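Local atomic coordinates of amidase, hydantoinase/carbamoylase family (Paraburkholderia phymatum, PDB entry 6C0D), a protein that probably hydrolyses N-carbamoyl-L-amino acids to free amino acids, as a metal-dependent homodimeric hydrolase of the peptidase M20 family. Residues A[141-145]-A[366-372]; A[211-215]-A[343-347]; A[223-227]-A[247-251]; A[297-303]-A[332-336]. All coordinates share one frame; numbering follows the deposited sequence.

Overall arrangement
Followed from the N terminus, the chain closes its four contacts as loops within loops, and none of them cross. Interaction 1 opens at 141-145 and is the last to shut, at 366-372, beside the zinc site. Inside it, interaction 2 runs from 211-215 to 343-347. Within that loop, interactions 3 and 4 follow in series: 223-227 meets 247-251, then 297-303 meets 332-336. Strand 210-227 serves both interactions 2 and 3, whose centres lie about 40 Å apart, so it carries the chain from the catalytic domain to the far part of the dimerisation domain. Interaction 4 sits between, touching interaction 1 through Gln370 and Glu333 and interaction 2 through Thr215.

Interaction 1: A[141-145]-A[366-372]; sequences FLGSR and SHDAQVI
Ser144 and Asp368 join two short helices in the zinc-binding catalytic domain of this M20-family fold, near the metal site. Ser144, in the first turn of helix 142-148, places OG between its backbone N and carbonyl carbon (chi1 51°), and from there the hydroxyl donates to Asp368 OD1 at 2.7 Å. The bond arrives on the anti side of the carboxylate, 20° out of its plane. A bound water adds a second grip: it accepts from Ser144 N and donates to Asp368 OD1, so one carboxylate oxygen is held by two hydrogens. The side chain of Asp368 lies about 4 Å from that of the zinc ligand His89. His367, just before it, is equally near the zinc ion and meets the ring of His196, another ligand.

Phe141, the N-cap residue of its helix, turns its ring toward 366-368. The ring edge is met near its plane by Asp368 OD1, 3.6 Å from CD1, and by Ser366 OG, 3.7 Å from CZ; ring and carboxylate planes stand 82° apart. CE1 rests 3.6 Å from the carbonyl carbon of His367. Val371 packs against Phe141 by a methyl, CG2 lying 4.1 Å from Phe141 CB. Its other methyl, CG1, lies 3.7 Å from the carbonyl oxygen of Ser144.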
loop_
_atom_site.group_PDB
_atom_site.type_symbol
_atom_site.label_atom_id
_atom_site.label_comp_id
_atom_site.label_asym_id
_atom_site.label_seq_id
_atom_site.Cartn_x
_atom_site.Cartn_y
_atom_site.Cartn_z
ATOM N N PHE A 141 7.368 20.003 -20.443
ATOM C CA PHE A 141 8.108 20.381 -21.658
ATOM C C PHE A 141 7.385 21.459 -22.466
ATOM O O PHE A 141 7.562 21.552 -23.684
ATOM C CB PHE A 141 8.402 19.169 -22.550
ATOM C CG PHE A 141 9.040 18.009 -21.827
ATOM C CD1 PHE A 141 10.347 18.079 -21.384
ATOM C CD2 PHE A 141 8.320 16.841 -21.603
ATOM C CE1 PHE A 141 10.936 17.005 -20.724
ATOM C CE2 PHE A 141 8.894 15.767 -20.936
ATOM C CZ PHE A 141 10.206 15.851 -20.499
ATOM N N LEU A 142 6.581 22.290 -21.794
ATOM C CA LEU A 142 5.871 23.359 -22.490
ATOM C C LEU A 142 6.817 24.187 -23.354
ATOM O O LEU A 142 6.509 24.495 -24.511
ATOM C CB LEU A 142 5.153 24.258 -21.479
ATOM C CG LEU A 142 4.456 25.500 -22.050
ATOM C CD1 LEU A 142 3.272 25.119 -22.943
ATOM C CD2 LEU A 142 4.010 26.441 -20.936
ATOM N N GLY A 143 7.994 24.521 -22.823
ATOM C CA GLY A 143 8.883 25.418 -23.546
ATOM C C GLY A 143 9.504 24.783 -24.778
ATOM O O GLY A 143 9.528 25.385 -25.859
ATOM N N SER A 144 10.051 23.573 -24.631
ATOM C CA SER A 144 10.679 22.947 -25.792
ATOM C C SER A 144 9.634 22.528 -26.824
ATOM O O SER A 144 9.897 22.608 -28.029
ATOM C CB SER A 144 11.558 21.763 -25.368
ATOM O OG SER A 144 10.869 20.862 -24.514
ATOM N N ARG A 145 8.441 22.122 -26.380
ATOM C CA ARG A 145 7.343 21.848 -27.306
ATOM C C ARG A 145 6.957 23.102 -28.085
ATOM O O ARG A 145 6.747 23.053 -29.306
ATOM C CB ARG A 145 6.130 21.308 -26.539
ATOM C CG ARG A 145 6.268 19.879 -26.026
ATOM C CD ARG A 145 5.328 19.639 -24.836
ATOM N NE ARG A 145 3.935 19.983 -25.139
ATOM C CZ ARG A 145 3.046 20.376 -24.231
ATOM N NH1 ARG A 145 3.397 20.481 -22.953
ATOM N NH2 ARG A 145 1.804 20.674 -24.601
ATOM N N SER A 366 14.148 11.897 -18.498
ATOM C CA SER A 366 13.705 12.700 -19.627
ATOM C C SER A 366 14.207 14.139 -19.499
ATOM O O SER A 366 14.486 14.631 -18.405
ATOM C CB SER A 366 12.177 12.671 -19.741
ATOM O OG SER A 366 11.545 13.071 -18.543
ATOM N N HIS A 367 14.318 14.813 -20.643
ATOM C CA HIS A 367 14.879 16.160 -20.732
ATOM C C HIS A 367 14.275 16.862 -21.937
ATOM O O HIS A 367 13.758 16.217 -22.845
ATOM C CB HIS A 367 16.406 16.161 -20.908
ATOM C CG HIS A 367 17.136 15.422 -19.832
ATOM N ND1 HIS A 367 17.290 15.934 -18.563
ATOM C CD2 HIS A 367 17.739 14.207 -19.829
ATOM C CE1 HIS A 367 17.953 15.064 -17.819
ATOM N NE2 HIS A 367 18.246 14.012 -18.564
ATOM N N ASP A 368 14.365 18.195 -21.942
ATOM C CA ASP A 368 13.965 18.961 -23.125
ATOM C C ASP A 368 14.648 18.452 -24.393
ATOM O O ASP A 368 14.067 18.524 -25.481
ATOM C CB ASP A 368 14.290 20.442 -22.935
ATOM C CG ASP A 368 13.377 21.103 -21.920
ATOM O OD1 ASP A 368 12.153 21.061 -22.120
ATOM O OD2 ASP A 368 13.896 21.640 -20.917
ATOM N N ALA A 369 15.872 17.935 -24.275
ATOM C CA ALA A 369 16.590 17.451 -25.453
ATOM C C ALA A 369 15.825 16.350 -26.178
ATOM O O ALA A 369 15.995 16.175 -27.390
ATOM C CB ALA A 369 17.976 16.936 -25.056
ATOM N N GLN A 370 15.002 15.577 -25.465
ATOM C CA GLN A 370 14.267 14.526 -26.159
ATOM C C GLN A 370 13.221 15.113 -27.102
ATOM O O GLN A 370 12.869 14.480 -28.107
ATOM C CB GLN A 370 13.610 13.574 -25.154
ATOM C CG GLN A 370 12.312 14.054 -24.595
ATOM C CD GLN A 370 11.868 13.208 -23.425
ATOM O OE1 GLN A 370 12.702 12.654 -22.718
ATOM N NE2 GLN A 370 10.557 13.105 -23.216
ATOM N N VAL A 371 12.697 16.297 -26.780
ATOM C CA VAL A 371 11.755 16.981 -27.663
ATOM C C VAL A 371 12.496 17.622 -28.835
ATOM O O VAL A 371 12.084 17.509 -29.998
ATOM C CB VAL A 371 10.956 18.028 -26.863
ATOM C CG1 VAL A 371 10.140 18.951 -27.791
ATOM C CG2 VAL A 371 10.042 17.337 -25.837
ATOM N N ILE A 372 13.584 18.323 -28.539
ATOM C CA ILE A 372 14.283 19.085 -29.574
ATOM C C ILE A 372 14.955 18.147 -30.575
ATOM O O ILE A 372 14.983 18.426 -31.781
ATOM C CB ILE A 372 15.271 20.057 -28.908
ATOM C CG1 ILE A 372 14.469 21.162 -28.204
ATOM C CG2 ILE A 372 16.258 20.666 -29.946
ATOM C CD1 ILE A 372 15.225 21.844 -27.105
HETATM O O HOH W 1 10.221 22.874 -21.686
#

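Interaction 2: A[211-215]-A[343-347]; sequences GVVTT and QQHLA
The first torsions of Val212 and Gln343 set which atoms meet. In Val212, CG1 is turned anti to the backbone N (chi1 176°), which spreads the two methyls over different residues of the helix. In Gln343, CG stands anti to the carbonyl carbon (chi1 -80°) and the chain then runs extended, carrying the amide along to the next residues of the strand.

The result is a strand and a helix packed nearly antiparallel, their short axes 8.5 Å apart at closest approach and 162° between their directions. Val212 carries the apolar part of the contact. Its CG1 lies 3.6 Å from Gln343 O and 4.1 Å from Leu346 CB, while CG2 sits 4.0 Å from Ala347 N, so the isopropyl group straddles one turn of helix. That same Gln343 O already accepts the helical bond from Ala347 N, and the methyl simply packs against it.

Farther along, the Gln343 amide lies alongside the strand backbone. Its CD is 3.4 Å from Val213 O, and OE1 comes 3.7 Å from Thr214 CG2. NE2 approaches Thr214 O at too poor an angle for a hydrogen bond; its partner is instead Met338 O, in the loop before the helix.

This is the sheet-against-helix layering of the catalytic domain. Strand 210-227 pairs here with strands 358-363 and 378-384, and helix 340-353 lies over them, with helix 399-419 flanking it where Leu346 meets Ala412 and His345 meets Arg415.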
loop_
_atom_site.group_PDB
_atom_site.type_symbol
_atom_site.label_atom_id
_atom_site.label_comp_id
_atom_site.label_asym_id
_atom_site.label_seq_id
_atom_site.Cartn_x
_atom_site.Cartn_y
_atom_site.Cartn_z
ATOM N N GLY A 211 29.929 12.462 -18.788
ATOM C CA GLY A 211 29.197 11.459 -19.557
ATOM C C GLY A 211 28.726 12.023 -20.887
ATOM O O GLY A 211 28.181 13.134 -20.939
ATOM N N VAL A 212 28.954 11.283 -21.970
ATOM C CA VAL A 212 28.459 11.657 -23.299
ATOM C C VAL A 212 27.205 10.835 -23.543
ATOM O O VAL A 212 27.285 9.610 -23.638
ATOM C CB VAL A 212 29.507 11.380 -24.384
ATOM C CG1 VAL A 212 28.918 11.692 -25.795
ATOM C CG2 VAL A 212 30.786 12.207 -24.128
ATOM N N VAL A 213 26.057 11.492 -23.670
ATOM C CA VAL A 213 24.776 10.774 -23.695
ATOM C C VAL A 213 24.525 10.155 -25.072
ATOM O O VAL A 213 24.574 10.836 -26.108
ATOM C CB VAL A 213 23.637 11.708 -23.266
ATOM C CG1 VAL A 213 22.265 11.025 -23.437
ATOM C CG2 VAL A 213 23.831 12.126 -21.768
ATOM N N THR A 214 24.267 8.845 -25.089
ATOM C CA THR A 214 23.981 8.138 -26.343
ATOM C C THR A 214 22.525 8.303 -26.752
ATOM O O THR A 214 22.216 8.620 -27.912
ATOM C CB THR A 214 24.289 6.650 -26.164
ATOM O OG1 THR A 214 23.609 6.188 -24.984
ATOM C CG2 THR A 214 25.788 6.446 -25.992
ATOM N N THR A 215 21.622 8.047 -25.810
ATOM C CA THR A 215 20.198 7.895 -26.071
ATOM C C THR A 215 19.463 8.285 -24.802
ATOM O O THR A 215 19.916 7.953 -23.701
ATOM C CB THR A 215 19.855 6.435 -26.412
ATOM O OG1 THR A 215 20.650 5.993 -27.510
ATOM C CG2 THR A 215 18.374 6.280 -26.766
ATOM N N GLN A 343 27.605 13.796 -30.674
ATOM C CA GLN A 343 28.207 12.967 -29.624
ATOM C C GLN A 343 29.698 12.848 -29.823
ATOM O O GLN A 343 30.477 12.878 -28.860
ATOM C CB GLN A 343 27.626 11.563 -29.641
ATOM C CG GLN A 343 26.303 11.375 -28.986
ATOM C CD GLN A 343 25.961 9.902 -29.018
ATOM O OE1 GLN A 343 26.698 9.076 -28.458
ATOM N NE2 GLN A 343 24.888 9.557 -29.724
ATOM N N GLN A 344 30.121 12.695 -31.074
ATOM C CA GLN A 344 31.541 12.490 -31.299
ATOM C C GLN A 344 32.333 13.772 -31.033
ATOM O O GLN A 344 33.446 13.707 -30.501
ATOM C CB GLN A 344 31.769 11.942 -32.705
ATOM C CG GLN A 344 33.198 11.563 -33.008
ATOM C CD GLN A 344 33.600 10.237 -32.368
ATOM O OE1 GLN A 344 32.938 9.735 -31.452
ATOM N NE2 GLN A 344 34.691 9.666 -32.852
ATOM N N HIS A 345 31.775 14.951 -31.354
ATOM C CA HIS A 345 32.418 16.191 -30.902
ATOM C C HIS A 345 32.517 16.251 -29.381
ATOM O O HIS A 345 33.545 16.678 -28.839
ATOM C CB HIS A 345 31.661 17.424 -31.409
ATOM C CG HIS A 345 31.840 17.667 -32.876
ATOM N ND1 HIS A 345 33.032 18.103 -33.423
ATOM C CD2 HIS A 345 30.963 17.565 -33.903
ATOM C CE1 HIS A 345 32.881 18.247 -34.731
ATOM N NE2 HIS A 345 31.638 17.924 -35.048
ATOM N N LEU A 346 31.456 15.847 -28.673
ATOM C CA LEU A 346 31.540 15.840 -27.209
ATOM C C LEU A 346 32.614 14.863 -26.740
ATOM O O LEU A 346 33.383 15.175 -25.826
ATOM C CB LEU A 346 30.191 15.473 -26.585
ATOM C CG LEU A 346 29.033 16.467 -26.761
ATOM C CD1 LEU A 346 27.759 15.877 -26.182
ATOM C CD2 LEU A 346 29.331 17.768 -26.037
ATOM N N ALA A 347 32.668 13.668 -27.346
ATOM C CA ALA A 347 33.646 12.669 -26.921
ATOM C C ALA A 347 35.071 13.143 -27.179
ATOM O O ALA A 347 35.972 12.897 -26.362
ATOM C CB ALA A 347 33.387 11.331 -27.630
#

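Interaction 3: A[223-227]-A[247-251]; sequences QLRFI and ALVAF
Strand 223-227 and helix 247-251 are inclined to each other, with 136° between their N-to-C directions and their short axes 9.2 Å apart at closest approach; the backbones draw nearest at Phe226 and Leu248, whose CA atoms are 6.5 Å apart. No hydrogen bond spans the gap, and apolar side chains carry the contact.

Phe226 is the centrepiece. With CG anti to the carbonyl carbon (chi1 -64°), its ring rises from the strand and lies against the helix. Leu248 CA stands over the middle of one face, a CH-pi contact 3.8 Å from the ring centroid. Leu248 CB continues along that side, 3.8 Å from Phe226 CD1, and Ala247 CB closes on CD2 at 3.9 Å. At its far end the ring points its edge toward the face of Phe251 in an offset edge-to-face pair, centroids 5.5 Å apart and planes at 64°. Leu224 CD2 also sits over a face of the Phe251 ring, although Leu224 is modelled in two conformers and the closeness of this contact is therefore tentative.

The pairing belongs to the dimerisation domain of M20 enzymes, where two helices pack on an antiparallel sheet. Strands 283-296 and 323-328 flank this strand, helix 299-317 adds Leu312, Val313 and Trp316 to the core, and Val249 of the helix packs on Val249 of the second subunit.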
loop_
_atom_site.group_PDB
_atom_site.type_symbol
_atom_site.label_atom_id
_atom_site.label_comp_id
_atom_site.label_asym_id
_atom_site.label_seq_id
_atom_site.Cartn_x
_atom_site.Cartn_y
_atom_site.Cartn_z
ATOM N N GLN A 223 -0.441 -0.215 -14.770
ATOM C CA GLN A 223 -1.019 -0.763 -13.555
ATOM C C GLN A 223 -1.370 -2.212 -13.823
ATOM O O GLN A 223 -1.856 -2.563 -14.903
ATOM C CB GLN A 223 -2.289 -0.029 -13.129
ATOM C CG GLN A 223 -2.108 1.350 -12.570
ATOM C CD GLN A 223 -3.407 1.877 -11.999
ATOM O OE1 GLN A 223 -4.367 1.122 -11.820
ATOM N NE2 GLN A 223 -3.451 3.170 -11.713
ATOM N N LEU A 224 -1.127 -3.057 -12.845
ATOM C CA LEU A 224 -1.509 -4.455 -12.935
ATOM C C LEU A 224 -2.412 -4.760 -11.753
ATOM O O LEU A 224 -1.982 -4.646 -10.595
ATOM C CB LEU A 224 -0.273 -5.344 -12.943
ATOM C CG LEU A 224 -0.527 -6.827 -13.137
ATOM C CD1 LEU A 224 -1.205 -7.109 -14.478
ATOM C CD2 LEU A 224 0.805 -7.478 -13.073
ATOM N N ARG A 225 -3.664 -5.106 -12.045
ATOM C CA ARG A 225 -4.680 -5.388 -11.039
ATOM C C ARG A 225 -4.877 -6.887 -10.902
ATOM O O ARG A 225 -4.826 -7.618 -11.896
ATOM C CB ARG A 225 -6.024 -4.755 -11.412
ATOM C CG ARG A 225 -6.062 -3.241 -11.407
ATOM C CD ARG A 225 -7.468 -2.750 -11.774
ATOM N NE ARG A 225 -7.549 -1.291 -11.823
ATOM C CZ ARG A 225 -8.466 -0.614 -12.508
ATOM N NH1 ARG A 225 -9.375 -1.263 -13.219
ATOM N NH2 ARG A 225 -8.459 0.714 -12.498
ATOM N N PHE A 226 -5.140 -7.331 -9.674
ATOM C CA PHE A 226 -5.403 -8.727 -9.360
ATOM C C PHE A 226 -6.749 -8.798 -8.668
ATOM O O PHE A 226 -6.994 -8.050 -7.716
ATOM C CB PHE A 226 -4.290 -9.304 -8.481
ATOM C CG PHE A 226 -2.979 -9.333 -9.189
ATOM C CD1 PHE A 226 -2.171 -8.200 -9.220
ATOM C CD2 PHE A 226 -2.594 -10.457 -9.901
ATOM C CE1 PHE A 226 -0.962 -8.195 -9.917
ATOM C CE2 PHE A 226 -1.383 -10.467 -10.607
ATOM C CZ PHE A 226 -0.571 -9.328 -10.614
ATOM N N ILE A 227 -7.635 -9.648 -9.181
ATOM C CA ILE A 227 -8.996 -9.733 -8.674
ATOM C C ILE A 227 -9.182 -11.132 -8.130
ATOM O O ILE A 227 -9.250 -12.103 -8.896
ATOM C CB ILE A 227 -10.045 -9.417 -9.746
ATOM C CG1 ILE A 227 -9.866 -7.988 -10.295
ATOM C CG2 ILE A 227 -11.431 -9.563 -9.149
ATOM C CD1 ILE A 227 -8.874 -7.884 -11.439
ATOM N N ALA A 247 -1.190 -13.449 -5.194
ATOM C CA ALA A 247 -1.034 -13.467 -6.645
ATOM C C ALA A 247 -0.102 -12.350 -7.103
ATOM O O ALA A 247 0.811 -12.572 -7.905
ATOM C CB ALA A 247 -2.403 -13.333 -7.313
ATOM N N LEU A 248 -0.311 -11.141 -6.587
ATOM C CA LEU A 248 0.511 -10.007 -7.004
ATOM C C LEU A 248 1.988 -10.282 -6.752
ATOM O O LEU A 248 2.844 -10.009 -7.608
ATOM C CB LEU A 248 0.062 -8.751 -6.249
ATOM C CG LEU A 248 0.788 -7.428 -6.546
ATOM C CD1 LEU A 248 -0.124 -6.253 -6.210
ATOM C CD2 LEU A 248 2.095 -7.291 -5.738
ATOM N N VAL A 249 2.316 -10.787 -5.556
ATOM C CA VAL A 249 3.710 -11.019 -5.181
ATOM C C VAL A 249 4.325 -12.097 -6.062
ATOM O O VAL A 249 5.481 -12.005 -6.499
ATOM C CB VAL A 249 3.770 -11.390 -3.682
ATOM C CG1 VAL A 249 5.045 -12.133 -3.336
ATOM C CG2 VAL A 249 3.599 -10.146 -2.823
ATOM N N ALA A 250 3.558 -13.162 -6.326
ATOM C CA ALA A 250 4.051 -14.214 -7.215
ATOM C C ALA A 250 4.286 -13.661 -8.618
ATOM O O ALA A 250 5.253 -14.026 -9.296
ATOM C CB ALA A 250 3.038 -15.363 -7.277
ATOM N N PHE A 251 3.403 -12.781 -9.066
ATOM C CA PHE A 251 3.524 -12.242 -10.413
ATOM C C PHE A 251 4.790 -11.408 -10.554
ATOM O O PHE A 251 5.431 -11.431 -11.608
ATOM C CB PHE A 251 2.281 -11.422 -10.756
ATOM C CG PHE A 251 2.113 -11.169 -12.252
ATOM C CD1 PHE A 251 1.282 -11.978 -13.015
ATOM C CD2 PHE A 251 2.831 -10.170 -12.880
ATOM C CE1 PHE A 251 1.135 -11.761 -14.399
ATOM C CE2 PHE A 251 2.696 -9.960 -14.271
ATOM C CZ PHE A 251 1.851 -10.749 -15.011
#

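Interaction 4: A[297-303]-A[332-336]; sequences ANPNRLH and AEEPV
Pro335 lies against the first turn of helix 299-317 at the junction where the chain returns from the dimerisation domain to the catalytic domain. Its ring is set against the backbone just before the helix: CB lies 3.2 Å from the carbonyl oxygen of Ala297. On the helix itself, Pro299 CD is 4.0 Å from Pro335 CG, so the two prolines meet obliquely, methylene to methylene. Leu302, one turn on, brings CD2 to 3.9 Å from Pro335 CD; its leucyl fork is swung that way by a first torsion that sets CG anti to the backbone N (chi1 -168°). That same methyl also faces the carbonyl oxygen of Glu333.

The turn so covered is a capped helix start. Asn298 is the N-cap residue, and its OD1 accepts from Arg301 N at 3.1 Å. Arg301 in turn reaches back to Asp296 by a salt bridge, which ties the helix start to the end of strand 283-296.

A polar link lies beside this apolar patch. In the conformer described, one of two modelled for His303, the ring donates from NE2 to Glu334 OE1 over 2.8 Å with an angle of 159° at the hydrogen. The oxygen is met on the syn side of the carboxylate and lies close to the imidazole plane. Glu334 folds its chain at chi2 (-55°) to present that oxygen, while OE2 forms a salt bridge with Arg220 on strand 210-227.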
loop_
_atom_site.group_PDB
_atom_site.type_symbol
_atom_site.label_atom_id
_atom_site.label_comp_id
_atom_site.label_asym_id
_atom_site.label_seq_id
_atom_site.Cartn_x
_atom_site.Cartn_y
_atom_site.Cartn_z
ATOM N N ALA A 297 17.001 2.026 -23.548
ATOM C CA ALA A 297 17.415 2.816 -24.710
ATOM C C ALA A 297 17.154 2.118 -26.035
ATOM O O ALA A 297 17.221 2.770 -27.090
ATOM C CB ALA A 297 18.911 3.129 -24.613
ATOM N N ASN A 298 16.887 0.808 -26.016
ATOM C CA ASN A 298 16.779 0.023 -27.237
ATOM C C ASN A 298 15.309 -0.208 -27.571
ATOM O O ASN A 298 14.610 -0.907 -26.810
ATOM C CB ASN A 298 17.513 -1.310 -27.067
ATOM C CG ASN A 298 17.594 -2.112 -28.365
ATOM O OD1 ASN A 298 16.587 -2.548 -28.897
ATOM N ND2 ASN A 298 18.805 -2.315 -28.865
ATOM N N PRO A 299 14.782 0.353 -28.662
ATOM C CA PRO A 299 13.340 0.206 -28.909
ATOM C C PRO A 299 12.901 -1.239 -29.067
ATOM O O PRO A 299 11.796 -1.588 -28.631
ATOM C CB PRO A 299 13.115 1.025 -30.198
ATOM C CG PRO A 299 14.458 1.190 -30.801
ATOM C CD PRO A 299 15.446 1.195 -29.686
ATOM N N ASN A 300 13.723 -2.092 -29.694
ATOM C CA ASN A 300 13.350 -3.500 -29.821
ATOM C C ASN A 300 13.192 -4.144 -28.449
ATOM O O ASN A 300 12.248 -4.915 -28.218
ATOM C CB ASN A 300 14.398 -4.266 -30.627
ATOM C CG ASN A 300 14.222 -4.101 -32.129
ATOM O OD1 ASN A 300 13.195 -3.612 -32.593
ATOM N ND2 ASN A 300 15.215 -4.544 -32.893
ATOM N N ARG A 301 14.118 -3.858 -27.539
ATOM C CA ARG A 301 14.032 -4.447 -26.200
ATOM C C ARG A 301 12.833 -3.904 -25.445
ATOM O O ARG A 301 12.118 -4.657 -24.767
ATOM C CB ARG A 301 15.305 -4.173 -25.406
ATOM C CG ARG A 301 15.254 -4.837 -24.008
ATOM C CD ARG A 301 16.473 -4.500 -23.145
ATOM N NE ARG A 301 17.658 -5.201 -23.634
ATOM C CZ ARG A 301 18.646 -4.631 -24.315
ATOM N NH1 ARG A 301 18.617 -3.329 -24.586
ATOM N NH2 ARG A 301 19.675 -5.368 -24.715
ATOM N N LEU A 302 12.606 -2.594 -25.543
ATOM C CA LEU A 302 11.482 -1.987 -24.840
ATOM C C LEU A 302 10.169 -2.608 -25.290
ATOM O O LEU A 302 9.301 -2.908 -24.461
ATOM C CB LEU A 302 11.488 -0.477 -25.079
ATOM C CG LEU A 302 10.586 0.433 -24.253
ATOM C CD1 LEU A 302 10.915 0.357 -22.739
ATOM C CD2 LEU A 302 10.753 1.871 -24.788
ATOM N N HIS A 303 10.019 -2.841 -26.601
ATOM C CA HIS A 303 8.807 -3.455 -27.133
ATOM C C HIS A 303 8.725 -4.930 -26.757
ATOM O O HIS A 303 7.631 -5.451 -26.511
ATOM C CB HIS A 303 8.755 -3.294 -28.663
ATOM C CG HIS A 303 8.831 -1.873 -29.129
ATOM N ND1 HIS A 303 9.086 -1.530 -30.442
ATOM C CD2 HIS A 303 8.691 -0.705 -28.456
ATOM C CE1 HIS A 303 9.101 -0.213 -30.555
ATOM N NE2 HIS A 303 8.868 0.311 -29.364
ATOM N N ALA A 332 3.458 6.906 -22.607
ATOM C CA ALA A 332 4.593 6.107 -23.055
ATOM C C ALA A 332 5.519 6.949 -23.935
ATOM O O ALA A 332 5.074 7.821 -24.682
ATOM C CB ALA A 332 4.101 4.884 -23.838
ATOM N N GLU A 333 6.813 6.671 -23.862
ATOM C CA GLU A 333 7.798 7.406 -24.646
ATOM C C GLU A 333 8.720 6.420 -25.346
ATOM O O GLU A 333 9.027 5.357 -24.800
ATOM C CB GLU A 333 8.602 8.369 -23.754
ATOM C CG GLU A 333 7.760 9.456 -23.101
ATOM C CD GLU A 333 8.538 10.298 -22.085
ATOM O OE1 GLU A 333 9.756 10.075 -21.911
ATOM O OE2 GLU A 333 7.927 11.192 -21.457
ATOM N N GLU A 334 9.144 6.766 -26.591
ATOM C CA GLU A 334 10.124 5.954 -27.290
ATOM C C GLU A 334 11.527 6.449 -26.967
ATOM O O GLU A 334 11.706 7.616 -26.601
ATOM C CB GLU A 334 9.886 6.030 -28.805
ATOM C CG GLU A 334 8.555 5.386 -29.247
ATOM C CD GLU A 334 8.456 3.951 -28.754
ATOM O OE1 GLU A 334 9.188 3.096 -29.290
ATOM O OE2 GLU A 334 7.683 3.681 -27.810
ATOM N N PRO A 335 12.545 5.596 -27.095
ATOM C CA PRO A 335 13.929 6.089 -26.999
ATOM C C PRO A 335 14.188 7.158 -28.053
ATOM O O PRO A 335 13.613 7.142 -29.147
ATOM C CB PRO A 335 14.781 4.841 -27.265
ATOM C CG PRO A 335 13.823 3.634 -26.979
ATOM C CD PRO A 335 12.478 4.156 -27.415
ATOM N N VAL A 336 15.068 8.096 -27.712
ATOM C CA VAL A 336 15.417 9.203 -28.604
ATOM C C VAL A 336 16.937 9.270 -28.645
ATOM O O VAL A 336 17.574 9.559 -27.625
ATOM C CB VAL A 336 14.810 10.542 -28.154
ATOM C CG1 VAL A 336 15.349 11.687 -29.035
ATOM C CG2 VAL A 336 13.271 10.506 -28.254
#